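Local structure of dual specificity protein phosphatase 15 (Homo sapiens, 1YZ4) at residues A[36-41]-A[85-90]; A[94-99]-A[129-134]. The protein removes phosphate from phosphotyrosine, phosphoserine and phosphothreonine of proteins, the chain here being the catalytic domain of this dual-specificity phosphatase. The protein carries 1 engineered substitution. All coordinates share one frame; numbering follows the deposited sequence.

Contact 1 of 2, residues A[36-41]-A[85-90]; sequences HIISIH and GNCLVH. With BOG (octyl beta-D-glucopyranoside), chain C.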
loop_
_atom_site.group_PDB
_atom_site.type_symbol
_atom_site.label_atom_id
_atom_site.label_comp_id
_atom_site.label_asym_id
_atom_site.label_seq_id
_atom_site.Cartn_x
_atom_site.Cartn_y
_atom_site.Cartn_z
ATOM N N HIS A 36 5.542 -4.286 9.676
ATOM C CA HIS A 36 6.083 -4.246 8.323
ATOM C C HIS A 36 5.787 -2.923 7.649
ATOM O O HIS A 36 4.740 -2.317 7.867
ATOM C CB HIS A 36 5.501 -5.385 7.487
ATOM C CG HIS A 36 5.902 -6.744 7.962
ATOM N ND1 HIS A 36 5.426 -7.293 9.135
ATOM C CD2 HIS A 36 6.762 -7.652 7.441
ATOM C CE1 HIS A 36 5.978 -8.479 9.315
ATOM N NE2 HIS A 36 6.793 -8.720 8.303
ATOM N N ILE A 37 6.714 -2.488 6.812
ATOM C CA ILE A 37 6.567 -1.231 6.111
ATOM C C ILE A 37 7.136 -1.339 4.715
ATOM O O ILE A 37 8.157 -1.991 4.486
ATOM C CB ILE A 37 7.336 -0.083 6.821
ATOM C CG1 ILE A 37 6.747 0.185 8.211
ATOM C CG2 ILE A 37 7.306 1.184 5.948
ATOM C CD1 ILE A 37 7.530 1.263 9.011
ATOM N N ILE A 38 6.453 -0.707 3.776
ATOM C CA ILE A 38 6.918 -0.669 2.411
ATOM C C ILE A 38 7.201 0.806 2.208
ATOM O O ILE A 38 6.300 1.634 2.332
ATOM C CB ILE A 38 5.839 -1.111 1.410
ATOM C CG1 ILE A 38 5.513 -2.595 1.604
ATOM C CG2 ILE A 38 6.315 -0.837 -0.023
ATOM C CD1 ILE A 38 4.562 -3.141 0.547
ATOM N N SER A 39 8.459 1.140 1.951
ATOM C CA SER A 39 8.824 2.524 1.722
ATOM C C SER A 39 9.002 2.759 0.226
ATOM O O SER A 39 9.849 2.133 -0.421
ATOM C CB SER A 39 10.121 2.866 2.454
ATOM O OG SER A 39 9.954 2.727 3.850
ATOM N N ILE A 40 8.183 3.648 -0.316
ATOM C CA ILE A 40 8.251 4.002 -1.722
ATOM C C ILE A 40 8.830 5.408 -1.737
ATOM O O ILE A 40 8.097 6.399 -1.699
ATOM C CB ILE A 40 6.853 4.009 -2.366
ATOM C CG1 ILE A 40 6.105 2.726 -2.002
ATOM C CG2 ILE A 40 6.982 4.078 -3.873
ATOM C CD1 ILE A 40 4.646 2.742 -2.401
ATOM N N HIS A 41 10.156 5.482 -1.772
ATOM C CA HIS A 41 10.861 6.754 -1.752
ATOM C C HIS A 41 12.053 6.644 -2.689
ATOM O O HIS A 41 12.647 5.576 -2.798
ATOM C CB HIS A 41 11.336 7.031 -0.322
ATOM C CG HIS A 41 11.831 8.424 -0.100
ATOM N ND1 HIS A 41 11.069 9.538 -0.386
ATOM C CD2 HIS A 41 12.985 8.884 0.440
ATOM C CE1 HIS A 41 11.732 10.624 -0.027
ATOM N NE2 HIS A 41 12.897 10.255 0.477
ATOM N N GLY A 85 0.809 -9.916 11.261
ATOM C CA GLY A 85 1.525 -8.656 11.378
ATOM C C GLY A 85 0.676 -7.474 10.947
ATOM O O GLY A 85 -0.533 -7.604 10.762
ATOM N N ASN A 86 1.305 -6.310 10.810
ATOM C CA ASN A 86 0.610 -5.107 10.369
ATOM C C ASN A 86 1.523 -4.347 9.423
ATOM O O ASN A 86 2.662 -4.018 9.771
ATOM C CB ASN A 86 0.234 -4.217 11.554
ATOM C CG ASN A 86 -0.826 -4.837 12.428
ATOM O OD1 ASN A 86 -0.531 -5.663 13.288
ATOM N ND2 ASN A 86 -2.075 -4.450 12.204
ATOM N N CYS A 87 1.023 -4.062 8.227
ATOM C CA CYS A 87 1.837 -3.371 7.245
ATOM C C CYS A 87 1.425 -1.946 6.933
ATOM O O CYS A 87 0.257 -1.664 6.661
ATOM C CB CYS A 87 1.888 -4.170 5.937
ATOM S SG CYS A 87 2.986 -3.443 4.680
ATOM N N LEU A 88 2.408 -1.053 6.981
ATOM C CA LEU A 88 2.188 0.349 6.654
ATOM C C LEU A 88 2.877 0.645 5.327
ATOM O O LEU A 88 4.088 0.481 5.203
ATOM C CB LEU A 88 2.780 1.278 7.724
ATOM C CG LEU A 88 3.151 2.686 7.215
ATOM C CD1 LEU A 88 1.887 3.472 6.881
ATOM C CD2 LEU A 88 3.962 3.433 8.262
ATOM N N VAL A 89 2.110 1.059 4.329
ATOM C CA VAL A 89 2.710 1.417 3.050
ATOM C C VAL A 89 2.706 2.948 3.013
ATOM O O VAL A 89 1.670 3.577 3.252
ATOM C CB VAL A 89 1.898 0.870 1.851
ATOM C CG1 VAL A 89 2.647 1.152 0.552
ATOM C CG2 VAL A 89 1.657 -0.632 2.016
ATOM N N HIS A 90 3.856 3.548 2.724
ATOM C CA HIS A 90 3.930 5.003 2.686
ATOM C C HIS A 90 4.791 5.590 1.572
ATOM O O HIS A 90 5.692 4.938 1.034
ATOM C CB HIS A 90 4.444 5.521 4.030
ATOM C CG HIS A 90 5.901 5.270 4.250
ATOM N ND1 HIS A 90 6.883 6.086 3.731
ATOM C CD2 HIS A 90 6.547 4.281 4.913
ATOM C CE1 HIS A 90 8.071 5.613 4.067
ATOM N NE2 HIS A 90 7.894 4.519 4.784
HETATM C C1 BOG C . 10.065 15.937 -1.785
HETATM O O1 BOG C . 10.350 17.338 -1.852
HETATM C C2 BOG C . 8.931 15.594 -2.792
HETATM O O2 BOG C . 7.758 16.318 -2.467
HETATM C C3 BOG C . 8.639 14.091 -2.735
HETATM O O3 BOG C . 7.623 13.761 -3.661
HETATM C C4 BOG C . 9.918 13.344 -3.090
HETATM O O4 BOG C . 9.671 11.951 -3.043
HETATM C C5 BOG C . 11.041 13.719 -2.083
HETATM O O5 BOG C . 11.249 15.154 -2.126
HETATM C C6 BOG C . 12.344 13.009 -2.450
HETATM O O6 BOG C . 13.405 13.441 -1.614
HETATM C "C1'" BOG C . 11.069 17.876 -0.732
HETATM C "C2'" BOG C . 10.370 19.173 -0.384
HETATM C "C3'" BOG C . 9.136 18.863 0.437
HETATM C "C4'" BOG C . 8.339 20.098 0.817
HETATM C "C5'" BOG C . 7.107 19.735 1.653
HETATM C "C6'" BOG C . 6.293 18.592 1.060
HETATM C "C7'" BOG C . 5.105 18.275 1.932
HETATM C "C8'" BOG C . 4.309 17.139 1.345
#

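Contact 2 of 2, residues A[94-99]-A[129-134]; sequences GISRST and NPNPGF. With BOG (octyl beta-D-glucopyranoside), chain C; SO4 (sulfate ion), chain D.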
loop_
_atom_site.group_PDB
_atom_site.type_symbol
_atom_site.label_atom_id
_atom_site.label_comp_id
_atom_site.label_asym_id
_atom_site.label_seq_id
_atom_site.Cartn_x
_atom_site.Cartn_y
_atom_site.Cartn_z
ATOM N N GLY A 94 1.910 11.026 0.937
ATOM C CA GLY A 94 0.801 10.190 1.352
ATOM C C GLY A 94 -0.361 10.388 0.399
ATOM O O GLY A 94 -1.520 10.258 0.791
ATOM N N ILE A 95 -0.056 10.696 -0.862
ATOM C CA ILE A 95 -1.100 10.929 -1.852
ATOM C C ILE A 95 -1.262 9.902 -2.968
ATOM O O ILE A 95 -2.313 9.254 -3.062
ATOM C CB ILE A 95 -0.942 12.313 -2.541
ATOM C CG1 ILE A 95 -0.993 13.436 -1.498
ATOM C CG2 ILE A 95 -2.051 12.497 -3.594
ATOM C CD1 ILE A 95 -0.856 14.839 -2.082
ATOM N N SER A 96 -0.247 9.749 -3.817
ATOM C CA SER A 96 -0.396 8.839 -4.947
ATOM C C SER A 96 0.363 7.514 -4.989
ATOM O O SER A 96 -0.242 6.496 -5.310
ATOM C CB SER A 96 -0.144 9.601 -6.251
ATOM O OG SER A 96 1.231 9.791 -6.470
ATOM N N ARG A 97 1.662 7.514 -4.677
ATOM C CA ARG A 97 2.464 6.284 -4.715
ATOM C C ARG A 97 2.023 5.148 -3.778
ATOM O O ARG A 97 1.824 4.013 -4.220
ATOM C CB ARG A 97 3.942 6.602 -4.457
ATOM C CG ARG A 97 4.671 7.186 -5.662
ATOM C CD ARG A 97 6.075 7.660 -5.312
ATOM N NE ARG A 97 6.087 8.685 -4.270
ATOM C CZ ARG A 97 7.163 9.400 -3.935
ATOM N NH1 ARG A 97 8.317 9.208 -4.557
ATOM N NH2 ARG A 97 7.092 10.312 -2.977
ATOM N N SER A 98 1.888 5.441 -2.489
ATOM C CA SER A 98 1.474 4.419 -1.533
ATOM C C SER A 98 0.045 3.976 -1.838
ATOM O O SER A 98 -0.317 2.804 -1.679
ATOM C CB SER A 98 1.551 4.970 -0.103
ATOM O OG SER A 98 0.711 6.106 0.061
ATOM N N THR A 99 -0.760 4.929 -2.284
ATOM C CA THR A 99 -2.157 4.679 -2.611
ATOM C C THR A 99 -2.285 3.677 -3.751
ATOM O O THR A 99 -3.131 2.785 -3.721
ATOM C CB THR A 99 -2.852 5.996 -3.002
ATOM O OG1 THR A 99 -2.654 6.957 -1.955
ATOM C CG2 THR A 99 -4.334 5.783 -3.206
ATOM N N ASN A 129 -5.103 9.895 -3.910
ATOM C CA ASN A 129 -5.173 10.271 -5.311
ATOM C C ASN A 129 -3.936 9.881 -6.116
ATOM O O ASN A 129 -2.947 10.613 -6.176
ATOM C CB ASN A 129 -5.441 11.782 -5.407
ATOM C CG ASN A 129 -5.292 12.324 -6.819
ATOM O OD1 ASN A 129 -5.536 11.620 -7.804
ATOM N ND2 ASN A 129 -4.905 13.597 -6.923
ATOM N N PRO A 130 -3.966 8.697 -6.732
ATOM C CA PRO A 130 -2.805 8.287 -7.529
ATOM C C PRO A 130 -2.736 9.130 -8.801
ATOM O O PRO A 130 -3.769 9.526 -9.344
ATOM C CB PRO A 130 -3.073 6.803 -7.792
ATOM C CG PRO A 130 -4.548 6.694 -7.709
ATOM C CD PRO A 130 -4.908 7.581 -6.553
ATOM N N ASN A 131 -1.525 9.421 -9.268
ATOM C CA ASN A 131 -1.374 10.238 -10.468
ATOM C C ASN A 131 -1.990 9.555 -11.702
ATOM O O ASN A 131 -2.144 8.329 -11.740
ATOM C CB ASN A 131 0.112 10.589 -10.697
ATOM C CG ASN A 131 0.926 9.428 -11.253
ATOM O OD1 ASN A 131 0.580 8.857 -12.294
ATOM N ND2 ASN A 131 2.028 9.085 -10.572
ATOM N N PRO A 132 -2.356 10.344 -12.727
ATOM C CA PRO A 132 -2.961 9.822 -13.959
ATOM C C PRO A 132 -2.298 8.567 -14.533
ATOM O O PRO A 132 -2.985 7.639 -14.963
ATOM C CB PRO A 132 -2.867 11.010 -14.912
ATOM C CG PRO A 132 -3.025 12.171 -13.991
ATOM C CD PRO A 132 -2.123 11.795 -12.845
ATOM N N GLY A 133 -0.967 8.541 -14.536
ATOM C CA GLY A 133 -0.257 7.392 -15.073
ATOM C C GLY A 133 -0.418 6.133 -14.246
ATOM O O GLY A 133 -0.515 5.028 -14.786
ATOM N N PHE A 134 -0.449 6.290 -12.928
ATOM C CA PHE A 134 -0.604 5.135 -12.049
ATOM C C PHE A 134 -2.017 4.567 -12.150
ATOM O O PHE A 134 -2.233 3.378 -11.937
ATOM C CB PHE A 134 -0.301 5.519 -10.592
ATOM C CG PHE A 134 1.130 5.902 -10.353
ATOM C CD1 PHE A 134 2.093 5.709 -11.342
ATOM C CD2 PHE A 134 1.522 6.434 -9.131
ATOM C CE1 PHE A 134 3.426 6.041 -11.112
ATOM C CE2 PHE A 134 2.849 6.767 -8.891
ATOM C CZ PHE A 134 3.805 6.571 -9.883
HETATM C C1 BOG C . 10.065 15.937 -1.785
HETATM O O1 BOG C . 10.350 17.338 -1.852
HETATM C C2 BOG C . 8.931 15.594 -2.792
HETATM O O2 BOG C . 7.758 16.318 -2.467
HETATM C C3 BOG C . 8.639 14.091 -2.735
HETATM O O3 BOG C . 7.623 13.761 -3.661
HETATM C C4 BOG C . 9.918 13.344 -3.090
HETATM O O4 BOG C . 9.671 11.951 -3.043
HETATM C C5 BOG C . 11.041 13.719 -2.083
HETATM O O5 BOG C . 11.249 15.154 -2.126
HETATM C C6 BOG C . 12.344 13.009 -2.450
HETATM O O6 BOG C . 13.405 13.441 -1.614
HETATM C "C1'" BOG C . 11.069 17.876 -0.732
HETATM C "C2'" BOG C . 10.370 19.173 -0.384
HETATM C "C3'" BOG C . 9.136 18.863 0.437
HETATM C "C4'" BOG C . 8.339 20.098 0.817
HETATM C "C5'" BOG C . 7.107 19.735 1.653
HETATM C "C6'" BOG C . 6.293 18.592 1.060
HETATM C "C7'" BOG C . 5.105 18.275 1.932
HETATM C "C8'" BOG C . 4.309 17.139 1.345
HETATM S S SO4 D . 3.245 10.509 -2.658
HETATM O O1 SO4 D . 4.417 11.281 -2.268
HETATM O O2 SO4 D . 3.630 9.483 -3.621
HETATM O O3 SO4 D . 2.653 9.883 -1.495
HETATM O O4 SO4 D . 2.233 11.364 -3.261
#

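Contact 1 of 2, residues A[36-41]-A[85-90]
Ile38 and Val89 stand side by side on one face of two parallel strands, with Ile38 CB 4.0 Å from Val89 CG1. The same methyl also meets the tip of Ile40, whose CD1 comes to 3.9 Å of Val89 CG1, so that one branch of the valine serves two isoleucines. Cys87 continues this row: SG, anti to the backbone N (chi1 -176°), lies alongside Ile38 and touches its CG1. On the other face Ile37 runs beside Leu88, CG1 against CB, while its CG2 branch abuts the edge of the His90 imidazole, 3.4 Å from His90 CD2. His90 takes the crowded position, CG between the backbone N and the carbonyl carbon (chi1 73°), and this folds the ring over Ser39, whose CA packs on one ring face in a CH-pi contact. From there His90 NE2 reaches Ser39 OG at 2.9 Å, a weak, bent hydrogen bond.

The backbones are joined in parallel register, His36 beside Cys87 through Ser39 beside His90. His36 and Ile38 each use both N and O toward the 85-90 segment, His36 N to Asn86 O and His36 O to Leu88 N (2.8 Å), Ile38 N to Leu88 O and Ile38 O to His90 N. Ile40 N closes the series on His90 O at 3.1 Å.

The pair lies inside the central sheet of the phosphatase fold, Ile37 and Ser39 turning their backbone bonds to strand 52-56. Helix 70-82 covers Ile38 and Cys87, and helix 97-110 packs on Ile40 and Val89.

Contact 2 of 2, residues A[94-99]-A[129-134]
Ile95 O ties the two segments together by accepting Asn129 N at 3.0 Å, a nearly straight bond (167° at the hydrogen). Thr99 OG1 grips the same oxygen at 2.6 Å from the opposite face of the carbonyl plane, so the first turn of the helix and the incoming loop share one acceptor. Within 129-134, Asn131 is the N-cap of helix 132-143: its OD1 receives Phe134 N, and its ND2 bonds to Asp60.

Between the two segments the remaining contacts are van der Waals. Ser96 CB lies against the loop backbone at Pro130. Thr99 CG2 meets Pro130 CD, the two side chains crossing at about a right angle. The Phe134 ring presents its edge to Arg97, CE2 lying 3.7 Å from Arg97 CG, while the amide carbon of Asn131 lies over one face, offset toward the rim.

Residues 94-97 close the P-loop (the HCX5R signature), which runs into helix 97-110; a sulfate, probably from the crystallisation liquor, sits in it, consistent with the place of a substrate phosphate.

The anion's bonds are mostly from backbone N-H groups: Ile95 N to O3, Ser96 N to O4 (174°) and Arg97 N to O2. The bend of Arg97 at chi3 (-59°) brings NE and NH2 to two sulfate oxygens, NE to O2 at 2.7 Å and NH2 to O1 at 2.9 Å. In the guanidinium plane, NH2 also donates to O4 of octyl glucoside.

Strand 87-91 of contact 1 leads through the P-loop into helix 97-110 of contact 2, and the two contacts, with centres 15 Å apart, meet directly. Ile40 CD1 lies 3.6 Å from Arg97 O, and Val89 O is 3.6 Å from Ser98 CB, so the C-terminal ends of the two inner strands pack on the start of helix 97-110. Between them sits Ser91, an engineered residue at the position predicted to form the phosphocysteine intermediate; its OG bonds to the sulfate and to Ser98 N. The nearest side-chain atoms of Ile40 and of Arg97 each come to about 4 Å of the Ser91 side chain. Octyl glucoside touches both contacts, at His41 and Arg97.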